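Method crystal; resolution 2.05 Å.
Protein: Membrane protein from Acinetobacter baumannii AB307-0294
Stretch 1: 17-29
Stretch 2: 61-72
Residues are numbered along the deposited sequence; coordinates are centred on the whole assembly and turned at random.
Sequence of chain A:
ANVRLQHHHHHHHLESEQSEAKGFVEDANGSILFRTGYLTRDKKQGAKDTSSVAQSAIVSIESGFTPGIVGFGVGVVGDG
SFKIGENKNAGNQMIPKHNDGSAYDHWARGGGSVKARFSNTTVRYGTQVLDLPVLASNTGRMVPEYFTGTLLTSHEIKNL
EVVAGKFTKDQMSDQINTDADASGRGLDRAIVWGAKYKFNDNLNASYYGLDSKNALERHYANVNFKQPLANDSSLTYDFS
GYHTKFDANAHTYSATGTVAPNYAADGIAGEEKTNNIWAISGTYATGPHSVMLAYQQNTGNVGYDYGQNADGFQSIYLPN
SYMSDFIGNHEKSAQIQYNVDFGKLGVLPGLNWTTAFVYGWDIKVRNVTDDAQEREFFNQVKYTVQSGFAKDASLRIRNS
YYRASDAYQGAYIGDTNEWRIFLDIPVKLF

Stretch 1, residues 17-29: EQSEAKGFVEDAN
Stretch 2, residues 61-72: IESGFTPGIVGF

Residues 17-29 run antiparallel to residues 61-72 of the same chain, with CA pairs Gln 18–Gly 71 (6.5 Å), Ala 21–Pro 67 (5.3 Å), Gly 23–Thr 66 (4.6 Å), Phe 24–Gly 64 (4.1 Å), Ala 28–Ser 63 (4.1 Å) and Asn 29–Glu 62 (5.4 Å); together they bury 652 Å². Stretch 1 is mostly loop, with type I turns at Gln 18–Ala 21 and Val 25–Ala 28, closed by Ala 21 N to Gln 18 O and Ala 28 N to Val 25 O, each 3.0 Å. Asp 27 N also donates to Gly 23 O (3.0 Å).

Asn 29 (phi/psi -146/150) and Glu 62 (-134/116) form an antiparallel hydrogen-bonded pair that satisfies both backbones: Asn 29 N donates to Glu 62 O and Glu 62 N to Asn 29 O, each at 2.8 Å. Their CB atoms lie on the same sheet face. Further along, Gly 64 N donates to Phe 24 O at 2.7 Å. This approach needs glycine: a CB on Gly 64 would lie 2.3 Å from both Asp 27 CB and Gly 23 O. Gly 64 CA instead sits 3.4 Å from Asp 27 CB.

Phe 24 (chi1 t, chi2 87°) has its CA-to-CB bond directed away, yet its ring reaches Ser 63, whose CB lies over one face, 3.6 Å from the centroid in a CH-pi contact. Phe 72 O is near the ring edge, 4.1 Å from Phe 24 CD1; that carbonyl accepts from Thr 66 N (2.9 Å), while Phe 72 N donates to Thr 66 OG1 (3.0 Å, chi1 p), closing the segment from Thr 66 to Phe 72, whose last residues are strand.

The Asp 27 carboxylate (chi1 m, chi2 -38°) gathers donors around OD2, which accepts from Lys 22 N (2.6 Å) and Gly 23 N (3.3 Å). Water 2 donates to Asp 27 OD2 (2.5 Å) and accepts from Phe 65 N (3.0 Å), bridging the stretches. Gly 23, at phi/psi 149/157, has backbone angles that themselves call for glycine.

The CA-to-CB bond of Gln 18 (chi1 t, chi2 p, chi3 27°) is directed toward stretch 2, and the residue is buried. Its NE2 donates to Thr 66 O (2.8 Å) and Gly 68 O (3.0 Å), using both amide hydrogens; OE1 is satisfied elsewhere in the structure. Gly 71 leaves room for this amide, since a CB there would lie 2.2 Å from Gln 18 OE1. Water 1 donates to Gln 18 O (2.8 Å) and accepts from Gly 68 N (2.9 Å). Ala 21 CB packs 3.7 Å from Phe 65 O.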

# COMPACT_ATOMS: atom_id res chain seq x y z
N GLU A 17 4.66 -9.28 27.48
CA GLU A 17 5.74 -9.23 26.46
C GLU A 17 7.03 -8.73 27.11
O GLU A 17 8.07 -9.27 26.84
CB GLU A 17 5.45 -8.27 25.31
CG GLU A 17 4.25 -8.66 24.43
CD GLU A 17 3.77 -7.55 23.48
OE1 GLU A 17 4.41 -6.50 23.25
OE2 GLU A 17 2.66 -7.71 22.98
N GLN A 18 6.96 -7.72 28.00
CA GLN A 18 8.22 -7.22 28.62
C GLN A 18 8.87 -8.13 29.65
O GLN A 18 10.11 -8.24 29.66
CB GLN A 18 8.14 -5.78 29.09
CG GLN A 18 9.49 -5.26 29.69
CD GLN A 18 10.72 -5.36 28.80
OE1 GLN A 18 10.63 -5.34 27.61
NE2 GLN A 18 11.92 -5.33 29.43
N SER A 19 8.08 -8.88 30.40
CA SER A 19 8.62 -9.77 31.40
C SER A 19 9.26 -10.93 30.74
O SER A 19 10.02 -11.58 31.34
CB SER A 19 7.60 -10.24 32.42
OG SER A 19 6.54 -10.85 31.72
N GLU A 20 8.94 -11.22 29.51
CA GLU A 20 9.63 -12.31 28.81
C GLU A 20 10.86 -11.85 28.05
O GLU A 20 11.42 -12.65 27.33
CB GLU A 20 8.65 -13.07 27.83
CG GLU A 20 7.56 -13.83 28.56
CD GLU A 20 8.15 -14.67 29.68
OE1 GLU A 20 9.09 -15.45 29.38
OE2 GLU A 20 7.77 -14.50 30.87
N ALA A 21 11.26 -10.59 28.12
CA ALA A 21 12.43 -10.11 27.36
C ALA A 21 13.65 -11.01 27.68
O ALA A 21 13.85 -11.35 28.82
CB ALA A 21 12.79 -8.69 27.79
N LYS A 22 14.43 -11.40 26.68
CA LYS A 22 15.71 -12.16 26.95
C LYS A 22 16.94 -11.28 26.94
O LYS A 22 17.91 -11.61 27.54
CB LYS A 22 15.98 -13.17 25.85
CG LYS A 22 15.18 -14.46 25.88
CD LYS A 22 16.00 -15.52 25.10
CE LYS A 22 15.15 -16.48 24.28
NZ LYS A 22 14.88 -17.69 25.09
N GLY A 23 16.94 -10.22 26.14
CA GLY A 23 18.05 -9.30 26.07
C GLY A 23 18.20 -8.66 24.73
O GLY A 23 17.64 -9.16 23.69
N PHE A 24 18.88 -7.51 24.78
CA PHE A 24 19.15 -6.70 23.59
C PHE A 24 19.71 -7.56 22.40
O PHE A 24 19.23 -7.46 21.25
CB PHE A 24 20.19 -5.66 23.92
CG PHE A 24 20.41 -4.64 22.83
CD1 PHE A 24 19.64 -3.52 22.76
CD2 PHE A 24 21.46 -4.76 21.99
CE1 PHE A 24 19.92 -2.54 21.85
CE2 PHE A 24 21.72 -3.81 21.04
CZ PHE A 24 20.96 -2.71 20.96
N VAL A 25 20.67 -8.38 22.72
CA VAL A 25 21.32 -9.32 21.77
C VAL A 25 20.52 -10.63 21.49
O VAL A 25 20.23 -10.97 20.34
CB VAL A 25 22.75 -9.68 22.22
CG1 VAL A 25 23.42 -10.64 21.24
CG2 VAL A 25 23.61 -8.42 22.33
N GLU A 26 20.08 -11.30 22.54
CA GLU A 26 19.37 -12.57 22.39
C GLU A 26 18.10 -12.47 21.58
O GLU A 26 17.83 -13.37 20.82
CB GLU A 26 19.00 -13.17 23.73
CG GLU A 26 20.20 -13.60 24.50
CD GLU A 26 21.03 -12.44 25.11
OE1 GLU A 26 20.65 -11.21 25.21
OE2 GLU A 26 22.15 -12.79 25.55
N ASP A 27 17.32 -11.43 21.75
CA ASP A 27 16.06 -11.34 21.04
C ASP A 27 16.25 -10.60 19.70
O ASP A 27 15.27 -10.18 19.13
CB ASP A 27 15.02 -10.51 21.87
CG ASP A 27 14.53 -11.20 23.10
OD1 ASP A 27 14.35 -12.40 23.02
OD2 ASP A 27 14.34 -10.55 24.18
N ALA A 28 17.46 -10.34 19.23
CA ALA A 28 17.57 -9.49 18.09
C ALA A 28 17.20 -10.25 16.79
O ALA A 28 17.35 -11.44 16.69
CB ALA A 28 18.99 -8.94 17.96
N ASN A 29 16.81 -9.53 15.75
CA ASN A 29 16.54 -10.16 14.47
C ASN A 29 16.94 -9.19 13.38
O ASN A 29 16.76 -8.01 13.54
CB ASN A 29 15.04 -10.32 14.31
CG ASN A 29 14.50 -11.38 15.22
OD1 ASN A 29 15.10 -12.43 15.33
ND2 ASN A 29 13.42 -11.08 15.94
N ILE A 61 16.73 -4.35 10.79
CA ILE A 61 17.45 -4.85 12.01
C ILE A 61 16.67 -4.31 13.21
O ILE A 61 16.22 -3.11 13.20
CB ILE A 61 18.91 -4.42 12.05
CG1 ILE A 61 19.66 -5.09 10.93
CG2 ILE A 61 19.66 -4.89 13.33
CD1 ILE A 61 21.03 -4.48 10.80
N GLU A 62 16.35 -5.25 14.12
CA GLU A 62 15.57 -4.95 15.33
C GLU A 62 16.35 -5.65 16.44
O GLU A 62 16.45 -6.87 16.39
CB GLU A 62 14.16 -5.53 15.23
CG GLU A 62 13.20 -4.74 14.27
CD GLU A 62 13.04 -3.27 14.74
OE1 GLU A 62 13.18 -2.88 15.94
OE2 GLU A 62 12.81 -2.42 13.86
N SER A 63 16.89 -4.87 17.39
CA SER A 63 17.45 -5.39 18.60
C SER A 63 16.35 -6.08 19.39
O SER A 63 15.21 -5.85 19.12
CB SER A 63 18.07 -4.32 19.49
OG SER A 63 17.16 -3.46 20.11
N GLY A 64 16.72 -6.91 20.33
CA GLY A 64 15.76 -7.22 21.31
C GLY A 64 15.57 -6.08 22.34
O GLY A 64 16.17 -5.01 22.20
N PHE A 65 14.85 -6.35 23.43
CA PHE A 65 14.65 -5.35 24.48
C PHE A 65 15.50 -5.76 25.66
O PHE A 65 15.60 -6.95 26.07
CB PHE A 65 13.15 -5.12 24.90
CG PHE A 65 12.29 -4.45 23.87
CD1 PHE A 65 11.68 -5.22 22.89
CD2 PHE A 65 12.06 -3.05 23.88
CE1 PHE A 65 10.84 -4.64 21.97
CE2 PHE A 65 11.17 -2.47 22.93
CZ PHE A 65 10.62 -3.27 21.92
N THR A 66 16.08 -4.78 26.29
CA THR A 66 16.76 -5.09 27.54
C THR A 66 15.72 -5.58 28.60
O THR A 66 14.59 -5.14 28.56
CB THR A 66 17.51 -3.88 28.13
OG1 THR A 66 16.62 -2.74 28.25
CG2 THR A 66 18.70 -3.51 27.28
N PRO A 67 16.12 -6.45 29.51
CA PRO A 67 15.28 -6.96 30.58
C PRO A 67 14.99 -5.89 31.70
O PRO A 67 15.78 -4.98 31.86
CB PRO A 67 16.05 -8.18 31.09
CG PRO A 67 17.48 -7.93 30.72
CD PRO A 67 17.49 -7.02 29.53
N GLY A 68 13.85 -6.01 32.40
CA GLY A 68 13.50 -5.08 33.48
C GLY A 68 12.11 -4.63 33.32
O GLY A 68 11.40 -5.04 32.35
N ILE A 69 11.68 -3.74 34.22
CA ILE A 69 10.28 -3.27 34.21
C ILE A 69 9.92 -2.47 32.98
O ILE A 69 8.79 -2.51 32.45
CB ILE A 69 9.97 -2.49 35.53
CG1 ILE A 69 8.46 -2.17 35.67
CG2 ILE A 69 10.78 -1.20 35.65
CD1 ILE A 69 7.55 -3.32 36.08
N VAL A 70 10.88 -1.72 32.49
CA VAL A 70 10.83 -1.11 31.17
C VAL A 70 12.01 -1.58 30.36
O VAL A 70 13.11 -1.62 30.87
CB VAL A 70 10.79 0.43 31.19
CG1 VAL A 70 10.72 0.97 29.79
CG2 VAL A 70 9.57 0.93 31.91
N GLY A 71 11.77 -2.01 29.12
CA GLY A 71 12.79 -2.57 28.28
C GLY A 71 13.12 -1.52 27.19
O GLY A 71 12.26 -0.71 26.88
N PHE A 72 14.35 -1.54 26.69
CA PHE A 72 14.81 -0.61 25.69
C PHE A 72 15.54 -1.32 24.54
O PHE A 72 16.19 -2.34 24.72
CB PHE A 72 15.76 0.45 26.33
CG PHE A 72 15.10 1.27 27.41
CD1 PHE A 72 14.40 2.42 27.09
CD2 PHE A 72 15.16 0.88 28.70
CE1 PHE A 72 13.71 3.15 28.09
CE2 PHE A 72 14.54 1.59 29.70
CZ PHE A 72 13.81 2.74 29.37
O HOH W 1 12.13 -8.15 31.58
O HOH W 2 12.93 -8.58 23.76